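Local structure of alpha-glucosidase ([Eubacterium] rectale, 6PNR) at residues D61-Q64 / V69-C72; K80-E85 / T89-Q94. The protein probably hydrolyses alpha-glycosides of sulfoquinovose, the sulfonated sugar of plant sulfolipids, as a family 31 glycoside hydrolase. One frame throughout, in Å; residues are numbered along the deposited sequence.

Contact 1: residues D61-Q64 / V69-C72; sequences DVIQ and VRLC
Ile63 and Arg70 pair near the turn of an antiparallel beta hairpin made by strands 61-64 and 68-73. The hairpin forms one margin of an eight-stranded antiparallel sheet in the N-terminal beta region, and 61-64 is its outermost strand. Two backbone bonds close the Ile63-Arg70 pair. Ile63 N donates to Arg70 O at 3.0 Å, and Arg70 N donates to Ile63 O at 2.8 Å with a nearly straight N-H...O angle of 170°. At the next hydrogen-bonded pair, Cys72 N donates to Asp61 O, but the return bond from Asp61 N to Cys72 O is weak. The hairpin is therefore gripped more firmly near the turn than at the Asp61 end.

One face carries Val62, Gln64, Val69 and Leu71. Val69 and Leu71 are buried, and the face opens to solvent at Gln64. Val62 and Leu71 lie side by side, with Val62 CG2 4.0 Å from Leu71 CD2. The CG2 methyl of Val69 rests against the flank of Gln64, 3.8 Å from its CG. Val5 of strand 2-5 touches both Val62 and Gln64 on this face.

The face with Asp61, Ile63, Arg70 and Cys72 is more open. Asp61 is exposed and meets Cys72 through the CB atoms, 3.8 Å apart. Arg70 first extends with CG opposite its own backbone N (chi1 -179°), then bends at chi3 (-69°). This bend brings the guanidinium back beside Ile63. The Ile63 CD1 methyl sits at the guanidinium edge, near its plane. Arg70 NH1 lies 3.6 Å from both CG2 and CD1 of Ile63, and the two methyls sit on the same side of it.

Contact 2: residues K80-E85 / T89-Q94; sequences KIKCDE and TIDFEQ
Ile81 and Ile90 face each other as a non-hydrogen-bonded pair in the antiparallel beta hairpin of strands 77-83 and 87-94. Their side chains run side by side, and Ile81 CG1 lies 3.9 Å from Ile90 CG2. Hydrogen-bonded pairs flank them. Lys80 N donates to Asp91 O at 2.8 Å, and Asp91 N returns a bond to Lys80 O. Lys82 and Thr89 also exchange two bonds.

The other face holds Lys80, Lys82, Thr89 and Asp91. Lys82 bends at chi2 and chi3 (128° and 90°), which brings NZ toward Asp91; the two side chains cross at about a right angle. The salt bridge from Lys82 NZ to Asp91 OD2 is long, at 3.9 Å. One water joins this face: it hydrogen-bonds Lys80 O at 3.0 Å and also Thr89 OG1.

Farther out, Ile90 forms backbone bonds with Ile209. The buried isoleucine face is extended by Ile3, which touches Ile81. Near the turn, the Cys83-Cys88 disulfide ties the two strands covalently. Gln208 NE2 holds Asp91 OD1, while OD2 is turned toward Lys82 and lies near the water, at a distance too short to be trusted. The long Lys82 ion pair probably adds a modest electrostatic attraction.

Contacts 1 and 2 are successive hairpins of one antiparallel sheet. Strands 68-73 and 77-83 are neighbours, joined by a probable bond from Ile81 N to Val69 O. Leu71 and Ile81 continue the apolar face from one hairpin to the other. Contact 1 lies at the sheet margin, while contact 2 lies farther in, with strand 208-213 beyond it. Both are partly buried, each with an apolar face and a more polar one. On the polar face, contact 1 sets a guanidinium against aliphatic groups, whereas contact 2 has a water and a long ion pair. Arg70 and Lys80 bring like charges close where the hairpins meet.

Contact 1: residues D61-Q64 / V69-C72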
# COMPACT_ATOMS: atom_id res chain seq x y z
N ASP A 61 19.26 -32.13 -19.04
CA ASP A 61 20.48 -32.53 -19.73
C ASP A 61 21.63 -31.67 -19.24
O ASP A 61 21.47 -30.47 -18.98
CB ASP A 61 20.34 -32.40 -21.25
CG ASP A 61 21.26 -33.36 -22.01
OD1 ASP A 61 21.82 -34.28 -21.36
OD2 ASP A 61 21.44 -33.20 -23.24
N VAL A 62 22.79 -32.29 -19.10
CA VAL A 62 24.03 -31.62 -18.72
C VAL A 62 25.10 -32.02 -19.71
O VAL A 62 25.29 -33.20 -19.99
CB VAL A 62 24.46 -31.99 -17.28
CG1 VAL A 62 25.82 -31.41 -16.98
CG2 VAL A 62 23.42 -31.52 -16.27
N ILE A 63 25.81 -31.02 -20.26
CA ILE A 63 26.91 -31.25 -21.19
C ILE A 63 28.12 -30.48 -20.68
O ILE A 63 28.09 -29.25 -20.61
CB ILE A 63 26.57 -30.81 -22.62
CG1 ILE A 63 25.53 -31.74 -23.24
CG2 ILE A 63 27.84 -30.76 -23.47
CD1 ILE A 63 25.15 -31.37 -24.66
N GLN A 64 29.18 -31.21 -20.33
CA GLN A 64 30.44 -30.60 -19.92
C GLN A 64 31.43 -30.66 -21.07
O GLN A 64 31.77 -31.75 -21.54
CB GLN A 64 31.02 -31.31 -18.70
CG GLN A 64 30.39 -30.93 -17.38
CD GLN A 64 31.40 -30.95 -16.26
OE1 GLN A 64 31.22 -31.64 -15.25
NE2 GLN A 64 32.48 -30.18 -16.41
N VAL A 69 29.88 -25.48 -19.13
CA VAL A 69 28.88 -26.44 -18.68
C VAL A 69 27.54 -25.97 -19.21
O VAL A 69 27.15 -24.82 -18.97
CB VAL A 69 28.85 -26.56 -17.15
CG1 VAL A 69 27.64 -27.38 -16.69
CG2 VAL A 69 30.15 -27.18 -16.63
N ARG A 70 26.85 -26.83 -19.95
CA ARG A 70 25.56 -26.49 -20.53
C ARG A 70 24.46 -27.22 -19.77
O ARG A 70 24.44 -28.46 -19.72
CB ARG A 70 25.52 -26.83 -22.02
CG ARG A 70 24.19 -26.46 -22.69
CD ARG A 70 24.06 -26.94 -24.13
NE ARG A 70 24.97 -26.25 -25.04
CZ ARG A 70 26.06 -26.80 -25.59
NH1 ARG A 70 26.37 -28.06 -25.32
NH2 ARG A 70 26.82 -26.09 -26.40
N LEU A 71 23.54 -26.46 -19.18
CA LEU A 71 22.37 -26.99 -18.49
C LEU A 71 21.14 -26.74 -19.35
O LEU A 71 20.78 -25.58 -19.60
CB LEU A 71 22.19 -26.36 -17.11
CG LEU A 71 23.40 -26.27 -16.17
CD1 LEU A 71 23.00 -25.59 -14.88
CD2 LEU A 71 24.00 -27.63 -15.89
N CYS A 72 20.51 -27.81 -19.82
CA CYS A 72 19.25 -27.73 -20.55
C CYS A 72 18.09 -27.95 -19.59
O CYS A 72 18.10 -28.90 -18.80
CB CYS A 72 19.21 -28.76 -21.68
SG CYS A 72 20.61 -28.64 -22.83

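Contact 2: residues K80-E85 / T89-Q94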
# COMPACT_ATOMS: atom_id res chain seq x y z
N LYS A 80 24.49 -21.59 -20.24
CA LYS A 80 25.90 -21.87 -20.50
C LYS A 80 26.75 -21.22 -19.42
O LYS A 80 26.79 -19.99 -19.32
CB LYS A 80 26.33 -21.34 -21.87
CG LYS A 80 26.05 -22.25 -23.07
CD LYS A 80 27.07 -21.95 -24.18
CE LYS A 80 26.43 -21.93 -25.58
NZ LYS A 80 25.90 -23.26 -26.02
N ILE A 81 27.42 -22.05 -18.62
CA ILE A 81 28.17 -21.61 -17.45
C ILE A 81 29.66 -21.75 -17.74
O ILE A 81 30.12 -22.84 -18.11
CB ILE A 81 27.77 -22.42 -16.22
CG1 ILE A 81 26.24 -22.37 -16.06
CG2 ILE A 81 28.50 -21.93 -14.97
CD1 ILE A 81 25.70 -23.28 -15.01
N LYS A 82 30.41 -20.66 -17.58
CA LYS A 82 31.85 -20.64 -17.83
C LYS A 82 32.55 -19.98 -16.66
O LYS A 82 32.21 -18.85 -16.30
CB LYS A 82 32.16 -19.91 -19.13
CG LYS A 82 31.77 -20.70 -20.36
CD LYS A 82 30.89 -19.92 -21.33
CE LYS A 82 31.71 -19.16 -22.36
NZ LYS A 82 30.83 -18.55 -23.40
N CYS A 83 33.52 -20.66 -16.06
CA CYS A 83 34.12 -20.18 -14.82
C CYS A 83 35.63 -20.06 -14.92
O CYS A 83 36.28 -20.67 -15.78
CB CYS A 83 33.75 -21.08 -13.64
SG CYS A 83 32.05 -20.85 -13.06
N ASP A 84 36.17 -19.22 -14.03
CA ASP A 84 37.60 -19.02 -13.81
C ASP A 84 37.89 -19.14 -12.32
O ASP A 84 37.02 -19.57 -11.55
CB ASP A 84 38.06 -17.63 -14.30
CG ASP A 84 37.93 -17.47 -15.80
OD1 ASP A 84 37.83 -18.50 -16.50
OD2 ASP A 84 37.92 -16.30 -16.28
N GLU A 85 39.09 -18.75 -11.90
CA GLU A 85 39.38 -18.69 -10.47
C GLU A 85 38.59 -17.57 -9.79
O GLU A 85 38.37 -17.65 -8.57
CB GLU A 85 40.88 -18.49 -10.23
CG GLU A 85 41.34 -18.85 -8.82
CD GLU A 85 42.40 -17.90 -8.27
OE1 GLU A 85 42.17 -16.67 -8.32
OE2 GLU A 85 43.45 -18.37 -7.78
N THR A 89 30.34 -16.70 -15.60
CA THR A 89 29.25 -16.13 -16.38
C THR A 89 28.25 -17.24 -16.70
O THR A 89 28.64 -18.38 -16.98
CB THR A 89 29.74 -15.46 -17.67
OG1 THR A 89 30.40 -16.43 -18.50
CG2 THR A 89 30.72 -14.33 -17.34
N ILE A 90 26.97 -16.90 -16.62
CA ILE A 90 25.89 -17.79 -17.02
C ILE A 90 25.13 -17.09 -18.13
O ILE A 90 24.47 -16.08 -17.88
CB ILE A 90 24.97 -18.13 -15.85
CG1 ILE A 90 25.79 -18.52 -14.62
CG2 ILE A 90 24.00 -19.23 -16.24
CD1 ILE A 90 24.95 -18.83 -13.41
N ASP A 91 25.22 -17.61 -19.35
CA ASP A 91 24.49 -17.08 -20.48
C ASP A 91 23.21 -17.89 -20.66
O ASP A 91 23.25 -19.12 -20.63
CB ASP A 91 25.35 -17.13 -21.75
CG ASP A 91 26.65 -16.33 -21.61
OD1 ASP A 91 26.58 -15.10 -21.43
OD2 ASP A 91 27.74 -16.95 -21.67
N PHE A 92 22.08 -17.20 -20.82
CA PHE A 92 20.77 -17.82 -20.90
C PHE A 92 20.22 -17.70 -22.30
O PHE A 92 20.15 -16.60 -22.86
CB PHE A 92 19.78 -17.18 -19.92
CG PHE A 92 20.14 -17.38 -18.48
CD1 PHE A 92 19.89 -18.60 -17.86
CD2 PHE A 92 20.72 -16.37 -17.75
CE1 PHE A 92 20.22 -18.79 -16.54
CE2 PHE A 92 21.05 -16.55 -16.43
CZ PHE A 92 20.81 -17.76 -15.82
N GLU A 93 19.81 -18.84 -22.87
CA GLU A 93 19.09 -18.87 -24.13
C GLU A 93 17.64 -19.23 -23.87
O GLU A 93 17.36 -20.24 -23.21
CB GLU A 93 19.73 -19.86 -25.10
CG GLU A 93 19.10 -19.85 -26.48
CD GLU A 93 19.77 -20.81 -27.44
OE1 GLU A 93 20.79 -21.43 -27.06
OE2 GLU A 93 19.28 -20.95 -28.58
N GLN A 94 16.72 -18.42 -24.38
CA GLN A 94 15.29 -18.63 -24.19
C GLN A 94 14.74 -19.48 -25.33
O GLN A 94 14.75 -19.06 -26.49
CB GLN A 94 14.58 -17.29 -24.11
CG GLN A 94 13.06 -17.36 -24.19
CD GLN A 94 12.42 -16.02 -23.89
OE1 GLN A 94 13.12 -15.02 -23.71
NE2 GLN A 94 11.09 -15.99 -23.83
O HOH W 1 28.92 -18.00 -19.86